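Local coordinates for d-3-phosphoglycerate dehydrogenase oxidoreductase protein (Ralstonia solanacearum, PDB 3GG9), which probably oxidises D-3-phosphoglycerate with NAD as cofactor, as a member of the D-isomer specific 2-hydroxyacid dehydrogenase family, at residues Cys20-Leu23 / Leu24-His27; Trp189-Glu192 / Asn193-Glu196; Asp276-Thr280 / Glu281-Gln285; Gly286-Leu289 / Leu290-Glu293; Phe317-Ile320 / Leu321-Leu324. All coordinates share one frame; numbering follows the deposited sequence.

How the interactions relate
The contacts fall into three places. Interactions 1 and 5 share the domain built on the five-stranded parallel sheet, their centres about 11 Å apart; Leu23 and His27 of the first pack on Gln318, Leu321 and Leu324 of the second. Interactions 3 and 4 follow each other along the loop between strands 272-275 and 295-297, again with centres about 11 Å apart, and join where Phe278 meets His287 and Leu290. Interaction 2 lies at another part of the same Rossmann-type sheet, its nearest atoms about 17 Å from interaction 3. Interaction 3 probably lies closest to the catalytic centre, since Glu281 holds His300; interaction 1 is about 20 Å from interaction 3 between nearest atoms.

Interaction 1. Residues Cys20-Leu23 / Leu24-His27; sequences CFSL and LQDH
Phe21 and Leu24 are joined along a 3-10 segment that passes into a type I beta turn from Leu24 to His27. Together the two turns lead the chain from strand 4-7 into strand 28-31, an edge of the five-stranded parallel sheet. The backbone bonds span three residues, as expected of this geometry: Leu24 N donates to Phe21 O at 3.1 Å and 163°, while the next bond, Gln25 N to Ser22 O at 3.3 Å and 129°, is weak, its angle poorer. The beta turn is closed by His27 N donating to Leu24 O at 3.0 Å.

Leu24 CB lies 3.8 Å from Phe21 O; beyond it the leucine makes apolar contacts with Ile5, Val29 and Phe317, pinning the turn between sheet and helix 306-324. Phe21 reaches Val29 and Val31 on the same sheet. On the solvent side Gln25 folds back toward Ser22: CG sits between its own backbone N and carbonyl carbon (chi1 56°), which brings it 3.4 Å from Ser22 O.

A water knits the 3-10 segment to the turn. It donates to Leu23 O at 2.7 Å and accepts from Asp26 N at 2.9 Å.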
loop_
_atom_site.group_PDB
_atom_site.type_symbol
_atom_site.label_atom_id
_atom_site.label_comp_id
_atom_site.label_asym_id
_atom_site.label_seq_id
_atom_site.Cartn_x
_atom_site.Cartn_y
_atom_site.Cartn_z
ATOM N N CYS A 20 16.671 2.021 22.629
ATOM C CA CYS A 20 16.284 2.597 23.911
ATOM C C CYS A 20 16.171 1.576 25.058
ATOM O O CYS A 20 16.149 1.969 26.207
ATOM C CB CYS A 20 14.992 3.421 23.778
ATOM S SG CYS A 20 13.505 2.430 23.532
ATOM N N PHE A 21 16.092 0.283 24.752
ATOM C CA PHE A 21 16.004 -0.751 25.790
ATOM C C PHE A 21 17.152 -0.696 26.818
ATOM O O PHE A 21 16.975 -1.098 27.979
ATOM C CB PHE A 21 15.974 -2.128 25.154
ATOM C CG PHE A 21 15.485 -3.197 26.073
ATOM C CD1 PHE A 21 14.138 -3.264 26.422
ATOM C CD2 PHE A 21 16.363 -4.142 26.590
ATOM C CE1 PHE A 21 13.679 -4.261 27.279
ATOM C CE2 PHE A 21 15.911 -5.153 27.455
ATOM C CZ PHE A 21 14.578 -5.212 27.792
ATOM N N SER A 22 18.307 -0.174 26.389
ATOM C CA SER A 22 19.482 -0.058 27.268
ATOM C C SER A 22 19.270 0.951 28.392
ATOM O O SER A 22 20.022 0.960 29.379
ATOM C CB SER A 22 20.749 0.281 26.471
ATOM O OG SER A 22 21.892 0.258 27.322
ATOM N N LEU A 23 18.250 1.796 28.260
ATOM C CA LEU A 23 17.853 2.700 29.339
ATOM C C LEU A 23 17.499 1.967 30.635
ATOM O O LEU A 23 17.650 2.525 31.713
ATOM C CB LEU A 23 16.670 3.587 28.929
ATOM C CG LEU A 23 16.881 4.656 27.852
ATOM C CD1 LEU A 23 15.540 5.270 27.448
ATOM C CD2 LEU A 23 17.857 5.731 28.310
ATOM N N LEU A 24 17.030 0.723 30.528
ATOM C CA LEU A 24 16.619 -0.047 31.698
ATOM C C LEU A 24 17.703 -1.007 32.227
ATOM O O LEU A 24 17.380 -2.038 32.843
ATOM C CB LEU A 24 15.340 -0.843 31.367
ATOM C CG LEU A 24 14.086 -0.061 30.940
ATOM C CD1 LEU A 24 12.974 -1.032 30.528
ATOM C CD2 LEU A 24 13.610 0.898 32.021
ATOM N N GLN A 25 18.971 -0.650 32.011
ATOM C CA GLN A 25 20.123 -1.538 32.278
ATOM C C GLN A 25 20.325 -1.846 33.756
ATOM O O GLN A 25 20.830 -2.906 34.095
ATOM C CB GLN A 25 21.423 -0.958 31.706
ATOM C CG GLN A 25 21.764 0.453 32.213
ATOM C CD GLN A 25 23.076 0.979 31.654
ATOM O OE1 GLN A 25 23.698 1.867 32.243
ATOM N NE2 GLN A 25 23.502 0.440 30.514
ATOM N N ASP A 26 19.900 -0.921 34.608
ATOM C CA ASP A 26 19.950 -1.091 36.057
ATOM C C ASP A 26 18.771 -1.898 36.617
ATOM O O ASP A 26 18.647 -2.018 37.827
ATOM C CB ASP A 26 20.026 0.284 36.737
ATOM C CG ASP A 26 20.351 0.196 38.228
ATOM O OD1 ASP A 26 21.171 -0.659 38.620
ATOM O OD2 ASP A 26 19.753 0.959 39.008
ATOM N N HIS A 27 17.917 -2.455 35.752
ATOM C CA HIS A 27 16.673 -3.113 36.191
ATOM C C HIS A 27 16.531 -4.464 35.578
ATOM O O HIS A 27 17.183 -4.767 34.582
ATOM C CB HIS A 27 15.459 -2.259 35.837
ATOM C CG HIS A 27 15.572 -0.847 36.329
ATOM N ND1 HIS A 27 15.284 -0.487 37.628
ATOM C CD2 HIS A 27 16.020 0.275 35.719
ATOM C CE1 HIS A 27 15.523 0.801 37.790
ATOM N NE2 HIS A 27 15.964 1.288 36.644
HETATM O O HOH W 1 18.667 1.675 34.102
#

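Interaction 2. Residues Trp189-Glu192 / Asn193-Glu196; sequences WGRE and NSKE
The strand-to-helix turn of a Rossmann-type fold carries this contact: strand 185-189 ends at Trp189, Arg191 takes the N-cap position, and the helix behind it sends Lys195 back over the turn. In related dehydrogenases the corresponding turn borders the adenosine side of the cofactor, and Ser194 here lies near the glycine-rich loop. The first helical turn is tied by Lys195 N to Arg191 O, 3.2 Å, and Glu196 N to Glu192 O, 3.0 Å.

Lys195 is extended beyond CG and runs alongside Trp189, pointing the same way; its CE comes 3.6 Å from Trp189 NE1 and 3.4 Å from Gly190 O. A water accepts from Lys195 NZ and donates to Glu192 OE1, linking the opposite charges without direct contact. A second water accepts from Arg191 N and also bonds Ser194 OG, while Arg191 lays one face of its guanidinium over that hydroxyl, NH2 to OG 3.7 Å.

Glu192 bends at chi2 (60°) toward Glu196, and OE2 comes 2.8 Å from Glu196 OE1 with the carboxylate planes 66° apart. Two acceptors this close would repel if both were charged, so one of the acids may hold a proton here.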
loop_
_atom_site.group_PDB
_atom_site.type_symbol
_atom_site.label_atom_id
_atom_site.label_comp_id
_atom_site.label_asym_id
_atom_site.label_seq_id
_atom_site.Cartn_x
_atom_site.Cartn_y
_atom_site.Cartn_z
ATOM N N TRP A 189 -14.996 16.815 7.222
ATOM C CA TRP A 189 -16.120 17.042 8.125
ATOM C C TRP A 189 -15.707 16.700 9.572
ATOM O O TRP A 189 -14.762 15.964 9.786
ATOM C CB TRP A 189 -17.365 16.257 7.676
ATOM C CG TRP A 189 -18.633 16.891 8.221
ATOM C CD1 TRP A 189 -19.267 18.009 7.745
ATOM C CD2 TRP A 189 -19.366 16.475 9.371
ATOM N NE1 TRP A 189 -20.356 18.303 8.523
ATOM C CE2 TRP A 189 -20.440 17.376 9.530
ATOM C CE3 TRP A 189 -19.224 15.423 10.281
ATOM C CZ2 TRP A 189 -21.368 17.254 10.562
ATOM C CZ3 TRP A 189 -20.142 15.303 11.316
ATOM C CH2 TRP A 189 -21.203 16.213 11.447
ATOM N N GLY A 190 -16.399 17.274 10.553
ATOM C CA GLY A 190 -16.130 17.028 11.977
ATOM C C GLY A 190 -16.830 18.066 12.826
ATOM O O GLY A 190 -17.730 18.758 12.341
ATOM N N ARG A 191 -16.408 18.181 14.087
ATOM C CA ARG A 191 -16.881 19.210 15.015
ATOM C C ARG A 191 -16.491 20.564 14.458
ATOM O O ARG A 191 -15.641 20.642 13.592
ATOM C CB ARG A 191 -16.153 19.098 16.362
ATOM C CG ARG A 191 -16.462 17.878 17.212
ATOM C CD ARG A 191 -15.497 17.810 18.426
ATOM N NE ARG A 191 -14.099 17.597 18.020
ATOM C CZ ARG A 191 -13.146 18.531 18.024
ATOM N NH1 ARG A 191 -13.411 19.770 18.427
ATOM N NH2 ARG A 191 -11.919 18.225 17.622
ATOM N N GLU A 192 -17.091 21.618 14.991
ATOM C CA GLU A 192 -16.850 22.981 14.535
ATOM C C GLU A 192 -15.391 23.388 14.436
ATOM O O GLU A 192 -15.000 24.003 13.435
ATOM C CB GLU A 192 -17.595 23.974 15.437
ATOM C CG GLU A 192 -17.305 25.446 15.159
ATOM C CD GLU A 192 -17.667 25.896 13.747
ATOM O OE1 GLU A 192 -18.504 25.256 13.051
ATOM O OE2 GLU A 192 -17.126 26.939 13.342
ATOM N N ASN A 193 -14.593 23.088 15.464
ATOM C CA ASN A 193 -13.182 23.512 15.441
ATOM C C ASN A 193 -12.330 22.758 14.392
ATOM O O ASN A 193 -11.421 23.340 13.835
ATOM C CB ASN A 193 -12.533 23.519 16.841
ATOM C CG ASN A 193 -12.908 24.770 17.675
ATOM O OD1 ASN A 193 -13.035 24.693 18.888
ATOM N ND2 ASN A 193 -13.067 25.911 17.018
ATOM N N SER A 194 -12.661 21.493 14.108
ATOM C CA SER A 194 -12.072 20.758 12.981
ATOM C C SER A 194 -12.370 21.456 11.649
ATOM O O SER A 194 -11.482 21.613 10.815
ATOM C CB SER A 194 -12.620 19.338 12.902
ATOM O OG SER A 194 -12.120 18.520 13.945
ATOM N N LYS A 195 -13.626 21.865 11.462
ATOM C CA LYS A 195 -14.024 22.586 10.265
ATOM C C LYS A 195 -13.236 23.873 10.118
ATOM O O LYS A 195 -12.828 24.201 9.015
ATOM C CB LYS A 195 -15.515 22.886 10.256
ATOM C CG LYS A 195 -16.422 21.658 10.237
ATOM C CD LYS A 195 -17.819 22.149 10.483
ATOM C CE LYS A 195 -18.866 21.127 10.166
ATOM N NZ LYS A 195 -20.173 21.721 10.549
ATOM N N GLU A 196 -12.983 24.559 11.233
ATOM C CA GLU A 196 -12.320 25.872 11.212
ATOM C C GLU A 196 -10.865 25.714 10.794
ATOM O O GLU A 196 -10.361 26.470 9.959
ATOM C CB GLU A 196 -12.426 26.577 12.579
ATOM C CG GLU A 196 -13.830 27.080 12.958
ATOM C CD GLU A 196 -13.889 27.786 14.337
ATOM O OE1 GLU A 196 -14.998 27.913 14.908
ATOM O OE2 GLU A 196 -12.833 28.222 14.854
HETATM O O HOH W 2 -13.988 16.270 14.622
HETATM O O HOH W 3 -20.340 23.461 13.020
#

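Interaction 3. Residues Asp276-Thr280 / Glu281-Gln285; sequences DVFET and EPILQ
Glu281 turns its carboxylate back toward Phe278 and takes the backbone N-H of that residue almost head on, N to OE2 2.8 Å at 175°. OE2 uses its anti lone pair, the one away from OE1. The chain runs extended beyond CG (chi2 169°), which lets the carboxylate reach Phe278 N, with CG passing 3.4 Å from Thr280 O and 3.9 Å from Phe278 CB. The same OE2 lies near the plane of the Phe278 ring, beyond its edge.

Over one face of that ring sits Ile283. Its CG1 makes a CH-pi contact, 4.2 Å from the centroid and 19° off the normal, displaced toward the rim, and the two side chains cross at about a right angle. Ile283 CD1 continues to Thr280 O at 3.3 Å, so the isoleucine bridges ring and backbone.

The loop connects strands 272-275 and 295-297 of the Rossmann-type sheet and turns at the cis peptide before Pro282. Glu281 OE1 is hydrogen-bonded to His300 ND1; a Glu-His pair of this kind belongs to the catalytic centre of this family, consistent with Phe278 N helping to position the carboxylate. Asp276 reaches Thr298 and the amides of Ile301 and Gly302. Trp138 of the second subunit packs on Glu281, Pro282, Ile283 and Leu284.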
loop_
_atom_site.group_PDB
_atom_site.type_symbol
_atom_site.label_atom_id
_atom_site.label_comp_id
_atom_site.label_asym_id
_atom_site.label_seq_id
_atom_site.Cartn_x
_atom_site.Cartn_y
_atom_site.Cartn_z
ATOM N N ASP A 276 -7.955 -1.320 10.522
ATOM C CA ASP A 276 -6.754 -1.657 11.287
ATOM C C ASP A 276 -7.118 -1.950 12.739
ATOM O O ASP A 276 -6.282 -2.324 13.516
ATOM C CB ASP A 276 -5.728 -0.512 11.171
ATOM C CG ASP A 276 -4.393 -0.824 11.857
ATOM O OD1 ASP A 276 -3.742 -1.820 11.477
ATOM O OD2 ASP A 276 -3.979 -0.054 12.767
ATOM N N VAL A 277 -8.396 -1.843 13.083
ATOM C CA VAL A 277 -8.796 -1.871 14.481
ATOM C C VAL A 277 -10.051 -2.719 14.641
ATOM O O VAL A 277 -10.946 -2.681 13.791
ATOM C CB VAL A 277 -9.075 -0.432 15.039
ATOM C CG1 VAL A 277 -7.779 0.343 15.180
ATOM C CG2 VAL A 277 -10.084 0.332 14.138
ATOM N N PHE A 278 -10.093 -3.475 15.729
ATOM C CA PHE A 278 -11.214 -4.359 16.042
ATOM C C PHE A 278 -11.727 -4.097 17.460
ATOM O O PHE A 278 -10.984 -3.586 18.298
ATOM C CB PHE A 278 -10.756 -5.809 15.945
ATOM C CG PHE A 278 -10.376 -6.242 14.555
ATOM C CD1 PHE A 278 -11.296 -6.922 13.749
ATOM C CD2 PHE A 278 -9.098 -5.995 14.053
ATOM C CE1 PHE A 278 -10.951 -7.342 12.472
ATOM C CE2 PHE A 278 -8.742 -6.394 12.762
ATOM C CZ PHE A 278 -9.664 -7.089 11.979
ATOM N N GLU A 279 -12.982 -4.474 17.737
ATOM C CA GLU A 279 -13.566 -4.298 19.077
ATOM C C GLU A 279 -12.831 -5.121 20.127
ATOM O O GLU A 279 -12.656 -4.693 21.264
ATOM C CB GLU A 279 -15.045 -4.681 19.103
ATOM C CG GLU A 279 -15.965 -3.741 18.361
ATOM C CD GLU A 279 -16.087 -4.102 16.903
ATOM O OE1 GLU A 279 -15.468 -5.109 16.482
ATOM O OE2 GLU A 279 -16.807 -3.383 16.181
ATOM N N THR A 280 -12.416 -6.316 19.729
ATOM C CA THR A 280 -11.654 -7.192 20.589
ATOM C C THR A 280 -10.341 -7.484 19.884
ATOM O O THR A 280 -10.337 -7.808 18.701
ATOM C CB THR A 280 -12.434 -8.508 20.844
ATOM O OG1 THR A 280 -13.616 -8.209 21.599
ATOM C CG2 THR A 280 -11.600 -9.504 21.612
ATOM N N GLU A 281 -9.235 -7.338 20.606
ATOM C CA GLU A 281 -7.900 -7.609 20.098
ATOM C C GLU A 281 -7.159 -8.319 21.238
ATOM O O GLU A 281 -7.388 -7.995 22.402
ATOM C CB GLU A 281 -7.199 -6.293 19.694
ATOM C CG GLU A 281 -7.823 -5.601 18.449
ATOM C CD GLU A 281 -7.310 -4.178 18.210
ATOM O OE1 GLU A 281 -6.324 -3.779 18.841
ATOM O OE2 GLU A 281 -7.895 -3.452 17.389
ATOM N N PRO A 282 -6.301 -9.316 20.928
ATOM C CA PRO A 282 -5.973 -9.861 19.616
ATOM C C PRO A 282 -7.063 -10.756 19.026
ATOM O O PRO A 282 -7.903 -11.302 19.753
ATOM C CB PRO A 282 -4.698 -10.668 19.874
ATOM C CG PRO A 282 -4.680 -10.940 21.292
ATOM C CD PRO A 282 -5.518 -9.953 22.000
ATOM N N ILE A 283 -7.051 -10.854 17.709
ATOM C CA ILE A 283 -7.924 -11.750 16.960
ATOM C C ILE A 283 -7.093 -12.998 16.635
ATOM O O ILE A 283 -6.224 -12.954 15.755
ATOM C CB ILE A 283 -8.421 -11.065 15.647
ATOM C CG1 ILE A 283 -9.226 -9.786 15.945
ATOM C CG2 ILE A 283 -9.227 -12.041 14.775
ATOM C CD1 ILE A 283 -10.676 -10.038 16.304
ATOM N N LEU A 284 -7.337 -14.089 17.364
ATOM C CA LEU A 284 -6.560 -15.328 17.223
ATOM C C LEU A 284 -7.386 -16.451 16.634
ATOM O O LEU A 284 -6.848 -17.474 16.206
ATOM C CB LEU A 284 -5.978 -15.775 18.572
ATOM C CG LEU A 284 -4.977 -14.862 19.296
ATOM C CD1 LEU A 284 -4.385 -15.573 20.506
ATOM C CD2 LEU A 284 -3.881 -14.423 18.358
ATOM N N GLN A 285 -8.697 -16.243 16.611
ATOM C CA GLN A 285 -9.650 -17.268 16.224
ATOM C C GLN A 285 -10.536 -16.816 15.068
ATOM O O GLN A 285 -11.601 -17.388 14.825
ATOM C CB GLN A 285 -10.498 -17.664 17.433
ATOM C CG GLN A 285 -10.264 -19.058 17.940
ATOM C CD GLN A 285 -8.889 -19.239 18.507
ATOM O OE1 GLN A 285 -8.039 -19.880 17.899
ATOM N NE2 GLN A 285 -8.655 -18.675 19.683
#

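Interaction 4. Residues Gly286-Leu289 / Leu290-Glu293; sequences GHTL and LRME
His287 O receives Leu290 N at 3.0 Å, the first of three successive backbone bonds that wind residues 288-291 into a short 3-10 turn. Arg291 N then donates to Thr288 O at 3.1 Å and Met292 N to Leu289 O at 3.3 Å. In each the donor stands well above the carbonyl plane, from 57° for the first to 72° for the last, as the tight winding imposes.

Beside the turn the imidazole of His287 swings round to its start. With CG anti to the backbone N (chi1 -165°), ND1 accepts Leu289 N at 3.1 Å, the N-H lying near the ring plane; the ring is thereby held against rotation. His287 CB meets Leu290 CG at 3.9 Å.

The turn lies in the loop before strand 295-297, an outermost strand of the Rossmann-type sheet within the chain. Leu289 points into the fold, onto Val262 and Leu265 of helix 260-267 and onto Cys295 and Cys297, and its CD2 touches Met292 CE at 3.7 Å. That methyl also lies 3.2 Å from Thr288 CG2, tighter than usual for carbons, and with the methionine's last torsion at an unusual value its modelled position is doubtful.

Arg291 bends at its third torsion and folds back, one guanidinium face lying over Thr288 CA and His287 O. The NH2 is near the latter at 3.2 Å, but the angle is too poor for a hydrogen bond. At the dimer interface Leu290 O accepts Lys134 NZ of the second subunit, and its side chain packs on Leu133 of that subunit.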
loop_
_atom_site.group_PDB
_atom_site.type_symbol
_atom_site.label_atom_id
_atom_site.label_comp_id
_atom_site.label_asym_id
_atom_site.label_seq_id
_atom_site.Cartn_x
_atom_site.Cartn_y
_atom_site.Cartn_z
ATOM N N GLY A 286 -10.091 -15.783 14.358
ATOM C CA GLY A 286 -10.774 -15.334 13.150
ATOM C C GLY A 286 -11.821 -14.279 13.431
ATOM O O GLY A 286 -12.052 -13.896 14.591
ATOM N N HIS A 287 -12.460 -13.840 12.351
ATOM C CA HIS A 287 -13.427 -12.758 12.367
ATOM C C HIS A 287 -14.145 -12.737 11.031
ATOM O O HIS A 287 -13.544 -13.026 9.985
ATOM C CB HIS A 287 -12.733 -11.402 12.581
ATOM C CG HIS A 287 -13.680 -10.315 12.968
ATOM N ND1 HIS A 287 -14.420 -9.617 12.041
ATOM C CD2 HIS A 287 -14.023 -9.812 14.179
ATOM C CE1 HIS A 287 -15.176 -8.731 12.660
ATOM N NE2 HIS A 287 -14.954 -8.829 13.958
ATOM N N THR A 288 -15.424 -12.386 11.064
ATOM C CA THR A 288 -16.271 -12.257 9.857
ATOM C C THR A 288 -15.589 -11.436 8.749
ATOM O O THR A 288 -15.574 -11.838 7.584
ATOM C CB THR A 288 -17.646 -11.636 10.249
ATOM O OG1 THR A 288 -18.286 -12.495 11.204
ATOM C CG2 THR A 288 -18.565 -11.497 9.076
ATOM N N LEU A 289 -15.007 -10.298 9.124
ATOM C CA LEU A 289 -14.359 -9.395 8.169
ATOM C C LEU A 289 -13.149 -10.001 7.474
ATOM O O LEU A 289 -12.848 -9.636 6.340
ATOM C CB LEU A 289 -13.941 -8.098 8.856
ATOM C CG LEU A 289 -15.010 -7.043 9.127
ATOM C CD1 LEU A 289 -14.311 -5.877 9.775
ATOM C CD2 LEU A 289 -15.736 -6.597 7.817
ATOM N N LEU A 290 -12.472 -10.931 8.149
ATOM C CA LEU A 290 -11.300 -11.602 7.594
ATOM C C LEU A 290 -11.688 -12.569 6.489
ATOM O O LEU A 290 -10.868 -12.905 5.646
ATOM C CB LEU A 290 -10.489 -12.330 8.687
ATOM C CG LEU A 290 -9.889 -11.541 9.859
ATOM C CD1 LEU A 290 -8.976 -12.402 10.723
ATOM C CD2 LEU A 290 -9.118 -10.373 9.342
ATOM N N ARG A 291 -12.942 -13.013 6.499
ATOM C CA ARG A 291 -13.435 -13.925 5.470
ATOM C C ARG A 291 -14.161 -13.214 4.321
ATOM O O ARG A 291 -14.778 -13.862 3.480
ATOM C CB ARG A 291 -14.308 -15.009 6.108
ATOM C CG ARG A 291 -13.568 -15.753 7.211
ATOM C CD ARG A 291 -14.367 -16.936 7.740
ATOM N NE ARG A 291 -15.514 -16.535 8.559
ATOM C CZ ARG A 291 -15.462 -16.184 9.846
ATOM N NH1 ARG A 291 -16.588 -15.877 10.466
ATOM N NH2 ARG A 291 -14.307 -16.134 10.518
ATOM N N MET A 292 -14.065 -11.885 4.294
ATOM C CA MET A 292 -14.635 -11.054 3.229
ATOM C C MET A 292 -13.553 -10.523 2.288
ATOM O O MET A 292 -12.657 -9.785 2.714
ATOM C CB MET A 292 -15.423 -9.887 3.840
ATOM C CG MET A 292 -16.825 -10.269 4.334
ATOM S SD MET A 292 -17.791 -8.906 5.045
ATOM C CE MET A 292 -17.819 -9.412 6.710
ATOM N N GLU A 293 -13.656 -10.886 1.007
ATOM C CA GLU A 293 -12.702 -10.469 -0.031
ATOM C C GLU A 293 -12.661 -8.944 -0.240
ATOM O O GLU A 293 -11.637 -8.399 -0.664
ATOM C CB GLU A 293 -12.989 -11.182 -1.357
ATOM C CG GLU A 293 -14.308 -10.792 -2.043
ATOM C CD GLU A 293 -14.436 -11.310 -3.477
ATOM O OE1 GLU A 293 -13.447 -11.850 -4.039
ATOM O OE2 GLU A 293 -15.542 -11.167 -4.041
#

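Interaction 5. Residues Phe317-Ile320 / Leu321-Leu324; sequences FQNI and LDIL
Phe317 offers its carbonyl to Leu321 N at 3.2 Å, and the leucine CG settles 3.4 Å from the same oxygen; the phenyl ring itself leads away, toward Val53.

Gln318 makes two bonds to Asp322, one turn on. Its O accepts Asp322 N at 2.8 Å, and its side chain adds a second bond: NE2 donates to Asp322 OD1 at 3.0 Å and 168°. The acceptor lies in the amide plane, but the amide N meets the carboxylate from above, 48° out of its plane. A bend at chi2 (54°) turns the glutamine along the helix to reach it, and its OE1 then rests against Leu321 CD1.

All of this lies on helix 306-324, by which the chain returns to pack against the five-stranded parallel sheet. Asn319 faces that sheet, touching Ser76 and Leu102, while its O accepts Ile323 N at 3.0 Å. A water sits close to both Asn319 OD1 and Asp322 OD2, though it has more acceptors in reach than protons to give.

Ile320 closes the sequence, its O taking Leu324 N at 3.1 Å. The two side chains run alongside each other in the same direction, Ile320 CG2 to Leu324 CD1 4.1 Å, the isoleucine resting on Val53 and Ser76 of the sheet and the leucine reaching His27.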
loop_
_atom_site.group_PDB
_atom_site.type_symbol
_atom_site.label_atom_id
_atom_site.label_comp_id
_atom_site.label_asym_id
_atom_site.label_seq_id
_atom_site.Cartn_x
_atom_site.Cartn_y
_atom_site.Cartn_z
ATOM N N PHE A 317 10.330 4.583 29.164
ATOM C CA PHE A 317 11.489 4.116 29.939
ATOM C C PHE A 317 12.171 5.259 30.682
ATOM O O PHE A 317 12.474 5.131 31.867
ATOM C CB PHE A 317 12.525 3.408 29.063
ATOM C CG PHE A 317 12.039 2.138 28.411
ATOM C CD1 PHE A 317 10.867 1.507 28.821
ATOM C CD2 PHE A 317 12.770 1.569 27.371
ATOM C CE1 PHE A 317 10.444 0.329 28.205
ATOM C CE2 PHE A 317 12.357 0.384 26.766
ATOM C CZ PHE A 317 11.189 -0.232 27.182
ATOM N N GLN A 318 12.414 6.369 29.986
ATOM C CA GLN A 318 12.956 7.571 30.634
ATOM C C GLN A 318 12.025 8.083 31.738
ATOM O O GLN A 318 12.497 8.566 32.769
ATOM C CB GLN A 318 13.259 8.670 29.618
ATOM C CG GLN A 318 14.171 9.801 30.121
ATOM C CD GLN A 318 15.497 9.298 30.707
ATOM O OE1 GLN A 318 16.219 8.527 30.073
ATOM N NE2 GLN A 318 15.828 9.755 31.926
ATOM N N ASN A 319 10.710 7.936 31.550
ATOM C CA ASN A 319 9.753 8.335 32.587
ATOM C C ASN A 319 9.965 7.573 33.903
ATOM O O ASN A 319 9.933 8.171 34.988
ATOM C CB ASN A 319 8.303 8.223 32.091
ATOM C CG ASN A 319 7.882 9.383 31.190
ATOM O OD1 ASN A 319 8.558 10.411 31.092
ATOM N ND2 ASN A 319 6.736 9.226 30.540
ATOM N N ILE A 320 10.184 6.264 33.810
ATOM C CA ILE A 320 10.494 5.453 34.981
ATOM C C ILE A 320 11.785 5.954 35.649
ATOM O O ILE A 320 11.813 6.179 36.863
ATOM C CB ILE A 320 10.603 3.957 34.647
ATOM C CG1 ILE A 320 9.232 3.401 34.230
ATOM C CG2 ILE A 320 11.141 3.174 35.848
ATOM C CD1 ILE A 320 9.302 2.013 33.583
ATOM N N LEU A 321 12.830 6.169 34.852
ATOM C CA LEU A 321 14.096 6.697 35.369
ATOM C C LEU A 321 13.960 8.067 36.041
ATOM O O LEU A 321 14.581 8.306 37.080
ATOM C CB LEU A 321 15.178 6.766 34.287
ATOM C CG LEU A 321 15.492 5.519 33.451
ATOM C CD1 LEU A 321 16.712 5.771 32.584
ATOM C CD2 LEU A 321 15.677 4.252 34.300
ATOM N N ASP A 322 13.163 8.953 35.446
ATOM C CA ASP A 322 12.949 10.301 35.976
ATOM C C ASP A 322 12.195 10.269 37.302
ATOM O O ASP A 322 12.492 11.058 38.186
ATOM C CB ASP A 322 12.163 11.189 35.005
ATOM C CG ASP A 322 12.946 11.584 33.766
ATOM O OD1 ASP A 322 14.199 11.558 33.754
ATOM O OD2 ASP A 322 12.273 11.951 32.784
ATOM N N ILE A 323 11.222 9.363 37.429
ATOM C CA ILE A 323 10.445 9.241 38.667
ATOM C C ILE A 323 11.319 8.749 39.824
ATOM O O ILE A 323 11.230 9.268 40.936
ATOM C CB ILE A 323 9.152 8.386 38.464
ATOM C CG1 ILE A 323 7.937 9.296 38.428
ATOM C CG2 ILE A 323 8.917 7.386 39.579
ATOM C CD1 ILE A 323 7.771 9.995 37.145
ATOM N N LEU A 324 12.193 7.790 39.539
ATOM C CA LEU A 324 13.111 7.258 40.543
ATOM C C LEU A 324 14.132 8.292 41.030
ATOM O O LEU A 324 14.772 8.088 42.060
ATOM C CB LEU A 324 13.818 6.004 40.026
ATOM C CG LEU A 324 12.942 4.789 39.716
ATOM C CD1 LEU A 324 13.742 3.737 38.982
ATOM C CD2 LEU A 324 12.305 4.205 40.973
HETATM O O HOH W 4 9.732 12.326 33.060
#